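Fimbrin (Schizosaccharomyces pombe, PDB 1RT8) binds and crosslinks actin filaments, associates with actin structures that develop and maintain cell polarity, and contributes to cytokinesis, mating and spore formation. Local coordinates at residues Ser55-Asp60 against Gln126-Gly131; Leu167-Tyr172 against Ala253-Leu258; Ala177-Thr182 against Cys208-Leu213; Gln202-Leu207 against Glu230-Arg235; Pro240-Met243 against Lys249-Leu252. All blocks are in the same frame, centred on the assembly; numbering follows the deposited sequence.

Contact 1. Residues Ser55-Asp60 against Gln126-Gly131; sequences SKLIND and QIIRRG. With SO4 (sulfate ion), chain C.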
# COMPACT_ATOMS: atom_id res chain seq x y z
N SER A 55 13.27 5.69 0.22
CA SER A 55 12.78 5.66 -1.16
C SER A 55 13.26 4.38 -1.83
O SER A 55 12.51 3.76 -2.59
CB SER A 55 13.29 6.88 -1.95
OG SER A 55 12.66 8.07 -1.53
N LYS A 56 14.50 4.00 -1.55
CA LYS A 56 15.07 2.77 -2.11
C LYS A 56 14.33 1.55 -1.56
O LYS A 56 14.01 0.62 -2.30
CB LYS A 56 16.56 2.68 -1.75
CG LYS A 56 17.46 3.71 -2.43
CD LYS A 56 17.63 3.41 -3.91
CE LYS A 56 18.67 4.35 -4.55
NZ LYS A 56 18.97 3.92 -5.95
N LEU A 57 14.05 1.55 -0.26
CA LEU A 57 13.34 0.43 0.34
C LEU A 57 11.96 0.28 -0.31
O LEU A 57 11.49 -0.83 -0.59
CB LEU A 57 13.20 0.65 1.85
CG LEU A 57 12.56 -0.48 2.64
CD1 LEU A 57 13.42 -1.74 2.53
CD2 LEU A 57 12.41 -0.06 4.10
N ILE A 58 11.32 1.42 -0.57
CA ILE A 58 10.01 1.42 -1.21
C ILE A 58 10.03 0.76 -2.59
O ILE A 58 9.12 0.02 -2.94
CB ILE A 58 9.49 2.85 -1.34
CG1 ILE A 58 9.09 3.36 0.05
CG2 ILE A 58 8.33 2.90 -2.35
CD1 ILE A 58 8.58 4.78 0.06
N ASN A 59 11.06 1.06 -3.39
CA ASN A 59 11.14 0.47 -4.72
C ASN A 59 11.54 -1.00 -4.69
O ASN A 59 11.32 -1.72 -5.67
CB ASN A 59 12.10 1.25 -5.62
CG ASN A 59 11.41 2.40 -6.33
OD1 ASN A 59 10.22 2.33 -6.63
ND2 ASN A 59 12.16 3.46 -6.61
N ASP A 60 12.14 -1.45 -3.59
CA ASP A 60 12.50 -2.86 -3.46
C ASP A 60 11.22 -3.61 -3.11
O ASP A 60 10.95 -4.69 -3.64
CB ASP A 60 13.54 -3.06 -2.35
CG ASP A 60 13.84 -4.54 -2.09
OD1 ASP A 60 13.49 -5.04 -0.99
OD2 ASP A 60 14.43 -5.19 -2.97
N GLN A 126 6.40 -1.39 7.88
CA GLN A 126 5.27 -1.40 6.96
C GLN A 126 5.75 -1.61 5.53
O GLN A 126 5.13 -2.37 4.77
CB GLN A 126 4.46 -0.10 7.06
CG GLN A 126 3.69 0.08 8.38
CD GLN A 126 2.67 -1.03 8.64
OE1 GLN A 126 1.90 -1.41 7.75
NE2 GLN A 126 2.67 -1.55 9.86
N ILE A 127 6.84 -0.94 5.17
CA ILE A 127 7.39 -1.08 3.82
C ILE A 127 7.88 -2.51 3.58
O ILE A 127 7.57 -3.11 2.54
CB ILE A 127 8.54 -0.07 3.56
CG1 ILE A 127 8.00 1.36 3.65
CG2 ILE A 127 9.14 -0.28 2.17
CD1 ILE A 127 9.05 2.45 3.44
N ILE A 128 8.63 -3.07 4.53
CA ILE A 128 9.15 -4.43 4.43
C ILE A 128 8.02 -5.45 4.34
O ILE A 128 8.07 -6.39 3.54
CB ILE A 128 10.03 -4.81 5.64
CG1 ILE A 128 11.36 -4.05 5.59
CG2 ILE A 128 10.30 -6.33 5.64
CD1 ILE A 128 12.26 -4.35 6.77
N ARG A 129 7.00 -5.26 5.18
CA ARG A 129 5.84 -6.14 5.20
C ARG A 129 5.10 -6.12 3.87
O ARG A 129 4.70 -7.17 3.38
CB ARG A 129 4.90 -5.74 6.34
CG ARG A 129 3.54 -6.43 6.32
CD ARG A 129 2.76 -6.11 7.60
NE ARG A 129 1.42 -6.69 7.62
CZ ARG A 129 0.42 -6.26 6.85
NH1 ARG A 129 0.60 -5.26 6.01
NH2 ARG A 129 -0.77 -6.84 6.94
N ARG A 130 4.93 -4.94 3.30
CA ARG A 130 4.24 -4.81 2.03
C ARG A 130 4.95 -5.56 0.90
O ARG A 130 4.32 -6.03 -0.04
CB ARG A 130 4.09 -3.32 1.65
CG ARG A 130 3.55 -3.07 0.23
CD ARG A 130 2.16 -3.66 0.04
NE ARG A 130 1.66 -3.49 -1.33
CZ ARG A 130 2.15 -4.13 -2.39
NH1 ARG A 130 3.16 -4.99 -2.27
NH2 ARG A 130 1.64 -3.89 -3.60
N GLY A 131 6.27 -5.69 1.01
CA GLY A 131 7.03 -6.37 -0.03
C GLY A 131 7.22 -7.87 0.12
O GLY A 131 7.55 -8.56 -0.84
S SO4 C . -3.71 -4.69 5.54
O1 SO4 C . -2.27 -4.35 6.20
O2 SO4 C . -3.39 -5.49 4.37
O3 SO4 C . -4.47 -5.31 6.40
O4 SO4 C . -4.17 -3.39 5.12
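Ser61 OG, just past the segment Ser55-Asp60, joins the backbones of the touching pair Leu57 and Ile127: it is hydrogen-bonded to Ile127 O and, weakly, to Leu57 O. Beyond that bridge the two helices meet through hydrocarbon. The segments run nearly parallel, 17° apart, with axes 9.1 Å from each other at closest approach. Ile127 points at the neighbouring helix and divides its branches between two partners. Its CG2 methyl presses on Leu57 CG at 3.5 Å, tighter than usual for two carbons, and Leu57 CD2 lies along the same methyl. The longer branch has CG1 beside the backbone N (chi1 -63°) and continues extended, which carries Ile127 CD1 to 3.5 Å from Ile58 CG1. Leu57 CD1 makes a looser contact of 4.4 Å with Ile128 CG1. Replacing Leu57 with an alanine would probably open a gap over Ile127 CG2 and deprive Ile128 of this neighbour. Met99 of helix 82-99 packs on Ile58, while Phe17 of helix 11-25 packs on Ile128. Arg129 takes no part in this core; its extended chain offers NH1 and NH2 to O1 of a sulfate, each in a weak bond, and NH2 also forms a salt bridge with Glu163. The buried apolar seam between helices 52-61 and 117-131 belongs to the all-helical core of the first calponin-homology domain.

Contact 2. Residues Leu167-Tyr172 against Ala253-Leu258; sequences LRWFNY and AFVAHL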
# COMPACT_ATOMS: atom_id res chain seq x y z
N LEU A 167 -1.14 -17.98 6.64
CA LEU A 167 -1.75 -18.84 7.65
C LEU A 167 -2.44 -20.04 7.02
O LEU A 167 -2.28 -21.17 7.48
CB LEU A 167 -2.74 -18.06 8.50
CG LEU A 167 -2.09 -17.10 9.51
CD1 LEU A 167 -3.17 -16.32 10.24
CD2 LEU A 167 -1.24 -17.90 10.49
N ARG A 168 -3.22 -19.80 5.97
CA ARG A 168 -3.91 -20.88 5.28
C ARG A 168 -2.86 -21.85 4.72
O ARG A 168 -3.03 -23.07 4.77
CB ARG A 168 -4.75 -20.32 4.12
CG ARG A 168 -5.81 -19.30 4.54
CD ARG A 168 -6.80 -19.02 3.37
NE ARG A 168 -7.83 -18.04 3.73
CZ ARG A 168 -8.73 -17.55 2.89
NH1 ARG A 168 -8.75 -17.93 1.62
NH2 ARG A 168 -9.63 -16.66 3.32
N TRP A 169 -1.79 -21.29 4.18
CA TRP A 169 -0.70 -22.09 3.61
C TRP A 169 -0.03 -22.95 4.68
O TRP A 169 0.06 -24.17 4.55
CB TRP A 169 0.34 -21.15 2.99
CG TRP A 169 1.56 -21.84 2.46
CD1 TRP A 169 1.66 -22.56 1.30
CD2 TRP A 169 2.86 -21.86 3.06
NE1 TRP A 169 2.95 -23.01 1.14
CE2 TRP A 169 3.71 -22.60 2.20
CE3 TRP A 169 3.40 -21.32 4.24
CZ2 TRP A 169 5.06 -22.81 2.49
CZ3 TRP A 169 4.75 -21.53 4.52
CH2 TRP A 169 5.56 -22.27 3.65
N PHE A 170 0.45 -22.29 5.73
CA PHE A 170 1.10 -22.95 6.85
C PHE A 170 0.23 -24.12 7.31
O PHE A 170 0.69 -25.25 7.41
CB PHE A 170 1.31 -21.93 7.98
CG PHE A 170 2.31 -22.34 9.03
CD1 PHE A 170 3.08 -21.37 9.67
CD2 PHE A 170 2.48 -23.67 9.38
CE1 PHE A 170 4.00 -21.73 10.65
CE2 PHE A 170 3.40 -24.04 10.35
CZ PHE A 170 4.16 -23.07 10.99
N ASN A 171 -1.05 -23.84 7.56
CA ASN A 171 -1.97 -24.87 8.02
C ASN A 171 -2.24 -25.96 6.99
O ASN A 171 -2.44 -27.12 7.35
CB ASN A 171 -3.29 -24.26 8.47
CG ASN A 171 -3.16 -23.54 9.79
OD1 ASN A 171 -2.63 -24.09 10.76
ND2 ASN A 171 -3.65 -22.30 9.85
N TYR A 172 -2.25 -25.60 5.72
CA TYR A 172 -2.46 -26.59 4.67
C TYR A 172 -1.42 -27.70 4.83
O TYR A 172 -1.73 -28.88 4.67
CB TYR A 172 -2.31 -25.94 3.29
CG TYR A 172 -2.17 -26.94 2.16
CD1 TYR A 172 -3.28 -27.62 1.66
CD2 TYR A 172 -0.92 -27.19 1.59
CE1 TYR A 172 -3.14 -28.54 0.61
CE2 TYR A 172 -0.77 -28.11 0.55
CZ TYR A 172 -1.89 -28.78 0.06
OH TYR A 172 -1.73 -29.67 -0.98
N ALA A 253 7.89 -12.44 8.72
CA ALA A 253 8.86 -12.28 7.64
C ALA A 253 9.52 -13.62 7.33
O ALA A 253 9.67 -14.00 6.16
CB ALA A 253 9.90 -11.24 8.03
N PHE A 254 9.90 -14.34 8.38
CA PHE A 254 10.52 -15.66 8.25
C PHE A 254 9.59 -16.55 7.41
O PHE A 254 10.01 -17.10 6.39
CB PHE A 254 10.70 -16.27 9.64
CG PHE A 254 11.16 -17.70 9.63
CD1 PHE A 254 12.48 -18.03 9.33
CD2 PHE A 254 10.27 -18.73 9.95
CE1 PHE A 254 12.91 -19.36 9.35
CE2 PHE A 254 10.69 -20.06 9.98
CZ PHE A 254 12.02 -20.38 9.67
N VAL A 255 8.34 -16.68 7.83
CA VAL A 255 7.37 -17.50 7.12
C VAL A 255 7.15 -17.04 5.68
O VAL A 255 6.96 -17.86 4.77
CB VAL A 255 5.99 -17.51 7.83
CG1 VAL A 255 4.98 -18.29 7.00
CG2 VAL A 255 6.13 -18.14 9.22
N ALA A 256 7.16 -15.73 5.46
CA ALA A 256 6.95 -15.19 4.12
C ALA A 256 8.04 -15.67 3.16
O ALA A 256 7.75 -16.16 2.07
CB ALA A 256 6.92 -13.67 4.17
N HIS A 257 9.29 -15.53 3.58
CA HIS A 257 10.41 -15.94 2.74
C HIS A 257 10.40 -17.44 2.45
O HIS A 257 10.71 -17.88 1.34
CB HIS A 257 11.73 -15.54 3.41
CG HIS A 257 12.94 -15.89 2.60
ND1 HIS A 257 13.59 -17.09 2.72
CD2 HIS A 257 13.59 -15.20 1.63
CE1 HIS A 257 14.59 -17.14 1.86
NE2 HIS A 257 14.61 -16.00 1.18
N LEU A 258 10.04 -18.22 3.46
CA LEU A 258 9.98 -19.67 3.33
C LEU A 258 8.94 -20.01 2.28
O LEU A 258 9.09 -20.96 1.51
CB LEU A 258 9.61 -20.30 4.67
CG LEU A 258 9.57 -21.83 4.73
CD1 LEU A 258 10.95 -22.39 4.39
CD2 LEU A 258 9.14 -22.26 6.13
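Trp169, Phe170, Val255 and Leu258 make an entirely apolar contact, in which two aromatic residues of helix 162-176 meet two branched aliphatic ones of helix 248-261. The segments cross at 69° with their axes 11.1 Å apart, a separation spanned by the large rings. In the aromatic-aliphatic packing the six-membered ring of Trp169 does most of the work. Its CG is anti to the backbone N (chi1 176°), which sends the indole out toward the other helix with the benzo end leading. Trp169 CH2 meets Leu258 CG at 4.2 Å, with the leucine branch point at the edge of the indole, near its plane, and the two side chains crossing at about a right angle. Beside it, Trp169 CZ3 approaches Val255 CG1 obliquely at 4.1 Å. The second methyl of the valine serves the other ring: Val255 CG2 lies 4.4 Å from Phe170 CE1, so that one valine touches both aromatics. Among ring pairs, Trp169 is also set edge-to-face with Phe259 and His173. The polar account is short: buried Trp169 NE1 is hydrogen-bonded to Pro263 O, which satisfies it and helps fix the turn of the indole. Leu199 of helix 194-203 packs against both Phe170 and Leu258. With Trp169 and Phe170 filling the crossing, the first long helix packed steeply across the last is consistent with the helical core of the calponin-homology fold, here of the second domain.

Contact 3. Residues Ala177-Thr182 against Cys208-Leu213; sequences ANWPRT and CSRAPL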
# COMPACT_ATOMS: atom_id res chain seq x y z
N ALA A 177 0.66 -32.95 7.14
CA ALA A 177 1.62 -33.67 7.97
C ALA A 177 0.91 -34.39 9.12
O ALA A 177 1.56 -34.93 10.02
CB ALA A 177 2.66 -32.70 8.51
N ASN A 178 -0.42 -34.39 9.08
CA ASN A 178 -1.21 -35.04 10.12
C ASN A 178 -0.74 -34.59 11.51
O ASN A 178 -0.54 -35.41 12.40
CB ASN A 178 -1.09 -36.56 10.00
CG ASN A 178 -1.66 -37.08 8.69
OD1 ASN A 178 -2.84 -36.90 8.40
ND2 ASN A 178 -0.82 -37.75 7.90
N TRP A 179 -0.58 -33.28 11.67
CA TRP A 179 -0.14 -32.69 12.93
C TRP A 179 -1.38 -32.09 13.61
O TRP A 179 -2.12 -31.33 13.00
CB TRP A 179 0.92 -31.63 12.62
CG TRP A 179 1.65 -31.06 13.81
CD1 TRP A 179 1.64 -29.76 14.22
CD2 TRP A 179 2.47 -31.78 14.74
NE1 TRP A 179 2.41 -29.62 15.36
CE2 TRP A 179 2.93 -30.85 15.70
CE3 TRP A 179 2.87 -33.12 14.87
CZ2 TRP A 179 3.75 -31.21 16.77
CZ3 TRP A 179 3.69 -33.48 15.94
CH2 TRP A 179 4.12 -32.53 16.87
N PRO A 180 -1.63 -32.44 14.88
CA PRO A 180 -2.79 -31.95 15.64
C PRO A 180 -2.81 -30.45 15.93
O PRO A 180 -3.83 -29.92 16.38
CB PRO A 180 -2.74 -32.77 16.93
CG PRO A 180 -1.94 -33.99 16.54
CD PRO A 180 -0.87 -33.41 15.68
N ARG A 181 -1.69 -29.77 15.70
CA ARG A 181 -1.64 -28.34 15.97
C ARG A 181 -1.97 -27.50 14.75
O ARG A 181 -1.71 -27.89 13.62
CB ARG A 181 -0.27 -27.95 16.51
CG ARG A 181 -0.02 -28.52 17.89
CD ARG A 181 1.26 -28.01 18.49
NE ARG A 181 1.23 -26.58 18.74
CZ ARG A 181 2.23 -25.91 19.31
NH1 ARG A 181 3.32 -26.57 19.68
NH2 ARG A 181 2.14 -24.60 19.50
N THR A 182 -2.55 -26.34 15.00
CA THR A 182 -2.91 -25.45 13.92
C THR A 182 -2.32 -24.09 14.26
O THR A 182 -2.02 -23.81 15.43
CB THR A 182 -4.44 -25.38 13.78
OG1 THR A 182 -4.78 -25.17 12.41
CG2 THR A 182 -5.02 -24.27 14.65
N CYS A 208 15.23 -31.81 6.45
CA CYS A 208 14.72 -31.45 7.77
C CYS A 208 13.90 -32.57 8.39
O CYS A 208 12.92 -33.04 7.82
CB CYS A 208 13.87 -30.18 7.65
SG CYS A 208 14.71 -28.83 6.78
N SER A 209 14.32 -32.99 9.58
CA SER A 209 13.65 -34.07 10.31
C SER A 209 12.84 -33.51 11.48
O SER A 209 12.86 -32.31 11.73
CB SER A 209 14.70 -35.05 10.84
OG SER A 209 14.09 -36.08 11.59
N ARG A 210 12.14 -34.40 12.18
CA ARG A 210 11.33 -33.99 13.32
C ARG A 210 12.12 -34.15 14.62
O ARG A 210 11.56 -34.05 15.72
CB ARG A 210 10.03 -34.81 13.39
CG ARG A 210 9.00 -34.48 12.31
CD ARG A 210 7.64 -35.14 12.61
NE ARG A 210 6.61 -34.79 11.62
CZ ARG A 210 5.32 -35.10 11.73
NH1 ARG A 210 4.87 -35.78 12.78
NH2 ARG A 210 4.46 -34.73 10.80
N ALA A 211 13.43 -34.37 14.51
CA ALA A 211 14.28 -34.55 15.68
C ALA A 211 14.20 -33.38 16.68
O ALA A 211 14.23 -33.60 17.89
CB ALA A 211 15.73 -34.76 15.24
N PRO A 212 14.11 -32.13 16.20
CA PRO A 212 14.03 -31.01 17.14
C PRO A 212 12.86 -31.15 18.13
O PRO A 212 12.91 -30.64 19.24
CB PRO A 212 13.86 -29.80 16.22
CG PRO A 212 14.64 -30.22 15.00
CD PRO A 212 14.19 -31.64 14.81
N LEU A 213 11.82 -31.85 17.70
CA LEU A 213 10.67 -32.06 18.57
C LEU A 213 11.10 -32.74 19.87
O LEU A 213 10.47 -32.55 20.91
CB LEU A 213 9.62 -32.91 17.85
CG LEU A 213 8.96 -32.25 16.64
CD1 LEU A 213 8.01 -33.23 15.94
CD2 LEU A 213 8.21 -31.01 17.10
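Ala177 leaves helical backbone angles where helix 162-176 ends in a Schellman motif, with Asn178 at positive phi, and its carbonyl is met by Arg210, which stands in a bend closed by the bond from Leu213 N to Arg210 O. Arg210 reaches across with its chain extended from CG to NE. Arg210 NH2 donates to Ala177 O at 3.0 Å, with an N-H...O angle of 147°. The donor lies in the carbonyl plane on a lone pair of the oxygen, and the oxygen in turn lies at the edge of the guanidinium, nearly in its plane. The same nitrogen, Arg210 NH2, passes 3.6 Å from Ala177 CB. Its twin NH1 comes obliquely to Trp179 CE3 at 3.9 Å; the indole and guanidinium planes are 76° apart, far from a parallel stack. Farther along the indole, Trp179 CH2 meets Leu213 CD1 at 4.1 Å, the two side chains arriving from opposite directions. Pro180 CD covers part of one indole face, 3.5 Å above the plane of Trp179, and Trp179 NE1 is hydrogen-bonded to Asn195 OD1. With a methionine in place of Arg210, Ala177 O would probably lose this donor and the two segments their hydrogen bond. Because a helix ends in carbonyls that carry partial negative charge, the cationic guanidinium is likely to gain some electrostatic favour here, while Trp179 and Leu213 add an apolar contact beside it.

Contact 4. Residues Gln202-Leu207 against Glu230-Arg235; sequences QLAPEL and EKLDCR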
# COMPACT_ATOMS: atom_id res chain seq x y z
N GLN A 202 7.76 -31.20 6.52
CA GLN A 202 6.72 -31.47 5.54
C GLN A 202 7.16 -30.92 4.19
O GLN A 202 6.94 -31.55 3.16
CB GLN A 202 5.41 -30.82 6.00
CG GLN A 202 4.19 -31.16 5.17
CD GLN A 202 3.95 -32.65 5.02
OE1 GLN A 202 4.02 -33.40 6.00
NE2 GLN A 202 3.66 -33.09 3.80
N LEU A 203 7.81 -29.76 4.20
CA LEU A 203 8.27 -29.12 2.96
C LEU A 203 9.47 -29.81 2.30
O LEU A 203 9.56 -29.86 1.08
CB LEU A 203 8.63 -27.66 3.21
CG LEU A 203 7.53 -26.65 3.54
CD1 LEU A 203 8.16 -25.28 3.66
CD2 LEU A 203 6.45 -26.66 2.45
N ALA A 204 10.39 -30.32 3.11
CA ALA A 204 11.58 -30.99 2.59
C ALA A 204 12.02 -32.14 3.50
O ALA A 204 13.02 -32.04 4.21
CB ALA A 204 12.71 -29.98 2.45
N PRO A 205 11.28 -33.26 3.46
CA PRO A 205 11.58 -34.44 4.29
C PRO A 205 13.04 -34.89 4.23
O PRO A 205 13.54 -35.52 5.16
CB PRO A 205 10.65 -35.51 3.73
CG PRO A 205 9.49 -34.71 3.19
CD PRO A 205 10.19 -33.55 2.52
N GLU A 206 13.71 -34.56 3.13
CA GLU A 206 15.10 -34.97 2.90
C GLU A 206 16.20 -34.21 3.65
O GLU A 206 17.29 -34.74 3.83
CB GLU A 206 15.40 -34.93 1.40
CG GLU A 206 14.55 -35.88 0.55
CD GLU A 206 14.91 -37.34 0.77
OE1 GLU A 206 16.08 -37.71 0.53
OE2 GLU A 206 14.01 -38.13 1.16
N LEU A 207 15.93 -32.98 4.08
CA LEU A 207 16.95 -32.20 4.79
C LEU A 207 16.54 -31.84 6.20
O LEU A 207 17.38 -31.57 7.05
CB LEU A 207 17.27 -30.91 4.03
CG LEU A 207 17.73 -30.97 2.57
CD1 LEU A 207 16.59 -31.43 1.69
CD2 LEU A 207 18.20 -29.58 2.14
N GLU A 230 18.47 -23.02 7.31
CA GLU A 230 19.61 -22.71 6.45
C GLU A 230 19.79 -23.73 5.33
O GLU A 230 20.33 -23.42 4.27
CB GLU A 230 20.90 -22.61 7.28
CG GLU A 230 21.02 -21.29 8.04
CD GLU A 230 22.23 -21.23 8.96
OE1 GLU A 230 22.25 -21.94 9.99
OE2 GLU A 230 23.17 -20.46 8.65
N LYS A 231 19.33 -24.96 5.57
CA LYS A 231 19.45 -26.00 4.56
C LYS A 231 18.63 -25.62 3.32
O LYS A 231 18.92 -26.08 2.21
CB LYS A 231 18.99 -27.35 5.12
CG LYS A 231 19.80 -27.84 6.30
CD LYS A 231 19.41 -29.25 6.71
CE LYS A 231 20.16 -29.70 7.97
NZ LYS A 231 19.91 -31.13 8.32
N LEU A 232 17.63 -24.78 3.51
CA LEU A 232 16.77 -24.34 2.41
C LEU A 232 17.10 -22.89 2.08
O LEU A 232 16.44 -22.27 1.23
CB LEU A 232 15.30 -24.46 2.81
CG LEU A 232 14.87 -25.73 3.56
CD1 LEU A 232 13.41 -25.62 3.96
CD2 LEU A 232 15.10 -26.96 2.68
N ASP A 233 18.12 -22.36 2.74
CA ASP A 233 18.54 -20.98 2.57
C ASP A 233 17.42 -20.04 3.02
O ASP A 233 17.21 -18.97 2.44
CB ASP A 233 18.91 -20.71 1.11
CG ASP A 233 19.49 -19.32 0.90
OD1 ASP A 233 20.39 -18.92 1.68
OD2 ASP A 233 19.06 -18.62 -0.04
N CYS A 234 16.69 -20.45 4.06
CA CYS A 234 15.59 -19.64 4.58
C CYS A 234 15.79 -19.17 6.02
O CYS A 234 14.81 -18.89 6.72
CB CYS A 234 14.27 -20.41 4.50
SG CYS A 234 13.62 -20.62 2.83
N ARG A 235 17.04 -19.09 6.47
CA ARG A 235 17.28 -18.60 7.82
C ARG A 235 17.38 -17.09 7.74
O ARG A 235 18.46 -16.51 7.90
CB ARG A 235 18.57 -19.18 8.41
CG ARG A 235 18.86 -18.63 9.80
CD ARG A 235 19.89 -19.44 10.57
NE ARG A 235 20.03 -18.93 11.93
CZ ARG A 235 20.52 -19.63 12.95
NH1 ARG A 235 20.92 -20.89 12.76
NH2 ARG A 235 20.61 -19.09 14.15
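Lys231 lies alongside Leu207, the two side chains sliding past each other in opposite directions. Followed outward, Lys231 first touches with CB, which sits 3.8 Å from Leu207 CD2. CG stands anti to the carbonyl carbon, beside the backbone N (chi1 -62°), and the chain beyond it is extended. Lys231 CD lies 3.8 Å from Leu207 CB and 3.1 Å from Leu207 O, CE follows past that oxygen, and NZ ends on it: Lys231 NZ donates to Leu207 O at 2.9 Å, nearly in line with the carbonyl (C=O...N angle 161°). The lysine thus spends its methylenes on a leucine and its charge on the backbone oxygen of the same residue. Deeper in, Leu232 takes over, its CD2 methyl shared between Ala204 CB at 3.9 Å and Leu207 CD2 at 4.1 Å. A type I turn from Glu230 to Asp233 sets these two residues side by side, and a Schellman motif with Asp233 at positive phi ends the preceding helix. Glu230 and Arg235 form a salt bridge within their own segment, Arg235 NH1 reaching Glu230 OE1 at 3.2 Å from above the carboxylate plane; Arg235 NH1 also pairs with Glu223. The contact therefore joins the loop leaving helix 194-203 to the loop leaving helix 218-230. Leu203, in the last turn of the former helix, packs on Trp169 and His173 of helix 162-176 and on Leu258 of helix 248-261, while Leu232 O accepts a bond from His262 NE2 and Cys234 rests on His257 and Thr261.

Contact 5. Residues Pro240-Met243 against Lys249-Leu252; sequences PTAM and KLNL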
# COMPACT_ATOMS: atom_id res chain seq x y z
N PRO A 240 16.70 -17.30 17.35
CA PRO A 240 16.18 -18.20 18.38
C PRO A 240 15.38 -17.46 19.44
O PRO A 240 14.29 -17.89 19.83
CB PRO A 240 17.44 -18.83 18.95
CG PRO A 240 18.35 -18.88 17.76
CD PRO A 240 18.15 -17.50 17.17
N THR A 241 15.92 -16.33 19.90
CA THR A 241 15.27 -15.52 20.93
C THR A 241 14.01 -14.83 20.41
O THR A 241 13.02 -14.71 21.13
CB THR A 241 16.24 -14.45 21.49
OG1 THR A 241 16.93 -13.81 20.41
CG2 THR A 241 17.26 -15.10 22.43
N ALA A 242 14.03 -14.38 19.15
CA ALA A 242 12.86 -13.72 18.57
C ALA A 242 11.75 -14.75 18.36
O ALA A 242 10.57 -14.42 18.42
CB ALA A 242 13.23 -13.06 17.25
N MET A 243 12.14 -15.99 18.11
CA MET A 243 11.18 -17.06 17.91
C MET A 243 10.44 -17.36 19.20
O MET A 243 9.21 -17.36 19.25
CB MET A 243 11.86 -18.34 17.44
CG MET A 243 10.86 -19.47 17.22
SD MET A 243 11.61 -21.07 16.83
CE MET A 243 12.27 -20.72 15.26
N LYS A 249 6.36 -9.75 13.88
CA LYS A 249 7.01 -9.27 12.67
C LYS A 249 8.10 -10.18 12.14
O LYS A 249 8.06 -10.62 10.99
CB LYS A 249 7.58 -7.87 12.92
CG LYS A 249 6.59 -6.89 13.54
CD LYS A 249 7.25 -5.55 13.79
CE LYS A 249 6.30 -4.57 14.44
NZ LYS A 249 7.01 -3.32 14.77
N LEU A 250 9.09 -10.47 12.98
CA LEU A 250 10.19 -11.32 12.54
C LEU A 250 9.71 -12.71 12.16
O LEU A 250 10.23 -13.30 11.22
CB LEU A 250 11.26 -11.40 13.64
CG LEU A 250 11.84 -10.04 14.02
CD1 LEU A 250 12.83 -10.19 15.18
CD2 LEU A 250 12.52 -9.42 12.81
N ASN A 251 8.72 -13.24 12.87
CA ASN A 251 8.20 -14.57 12.54
C ASN A 251 7.40 -14.53 11.25
O ASN A 251 7.45 -15.46 10.45
CB ASN A 251 7.35 -15.13 13.70
CG ASN A 251 8.19 -15.85 14.74
OD1 ASN A 251 8.67 -16.97 14.51
ND2 ASN A 251 8.38 -15.22 15.90
N LEU A 252 6.66 -13.44 11.02
CA LEU A 252 5.89 -13.32 9.79
C LEU A 252 6.85 -13.25 8.60
O LEU A 252 6.65 -13.93 7.60
CB LEU A 252 5.04 -12.05 9.82
CG LEU A 252 4.24 -11.76 8.55
CD1 LEU A 252 3.11 -12.78 8.42
CD2 LEU A 252 3.68 -10.35 8.59
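Ala242 and Leu250 form the tight part of this contact between two neighbouring helices. The methyl Ala242 CB points at the other segment and is met by Leu250 CD1 at 3.6 Å, a close apolar touch between buried side chains. CG of Leu250 stands anti to the carbonyl carbon (chi1 -59°) and the chain then continues extended, bringing a terminal methyl to the alanine. The backbones come nearest one residue on, where Met243 CA and Asn251 CA are 6.6 Å apart. There the buried amide of Asn251 comes near the backbone of the short helix: Asn251 ND2 lies 3.4 Å from Ala242 O and 3.9 Å from Met243 CA. Two firmer partners hold that amide, since Asn251 OD1 is hydrogen-bonded to Tyr196 OH and Asn251 ND2 to Asn247 O, which together should fix its rotation. Packing is looser at Met243, whose CG stays 4.3 Å from Asn251 OD1 while the rest of its chain goes to helix 218-230. The exposed side belongs to Thr241, whose OG1 is hydrogen-bonded to Glu12 OE2 of the first calponin-homology domain. Lys249, partly exposed and likewise without a touch across the contact, turns to that same domain, where it pairs with Glu13 and makes a cation-pi contact with Trp125. Pro240 and Met243 thus pack on helix 218-230, while Ala242, Lys249 and Leu250 reach helix 11-25 of the first domain, where Glu12 touches both Ala242 and Leu250; Leu252 packs on Leu166 of helix 162-176.

Overall arrangement
Contact 1 belongs to the first calponin-homology domain and contacts 2 to 5 to the second, all within the first actin-binding region. The centres of contacts 1 and 5 are about 19 Å apart, but their nearest atoms come within about 4 Å. The sulfate at Arg129 of contact 1, which also pairs with Glu163 of the second domain, probably comes from the crystallisation liquor. Contacts 2 and 5 share helix 248-261, and contacts 3, 4 and 5 nest in the loop contact 2 closes. Contact 3 joins contact 2 through a probable hydrogen bond between Thr182 OG1 and Asn171 OD1, 2.9 Å apart. Contact 4 packs on contact 2, with Cys234 SG 3.6 Å from Leu258 CD1. Contacts 3 and 4 interleave along the chain.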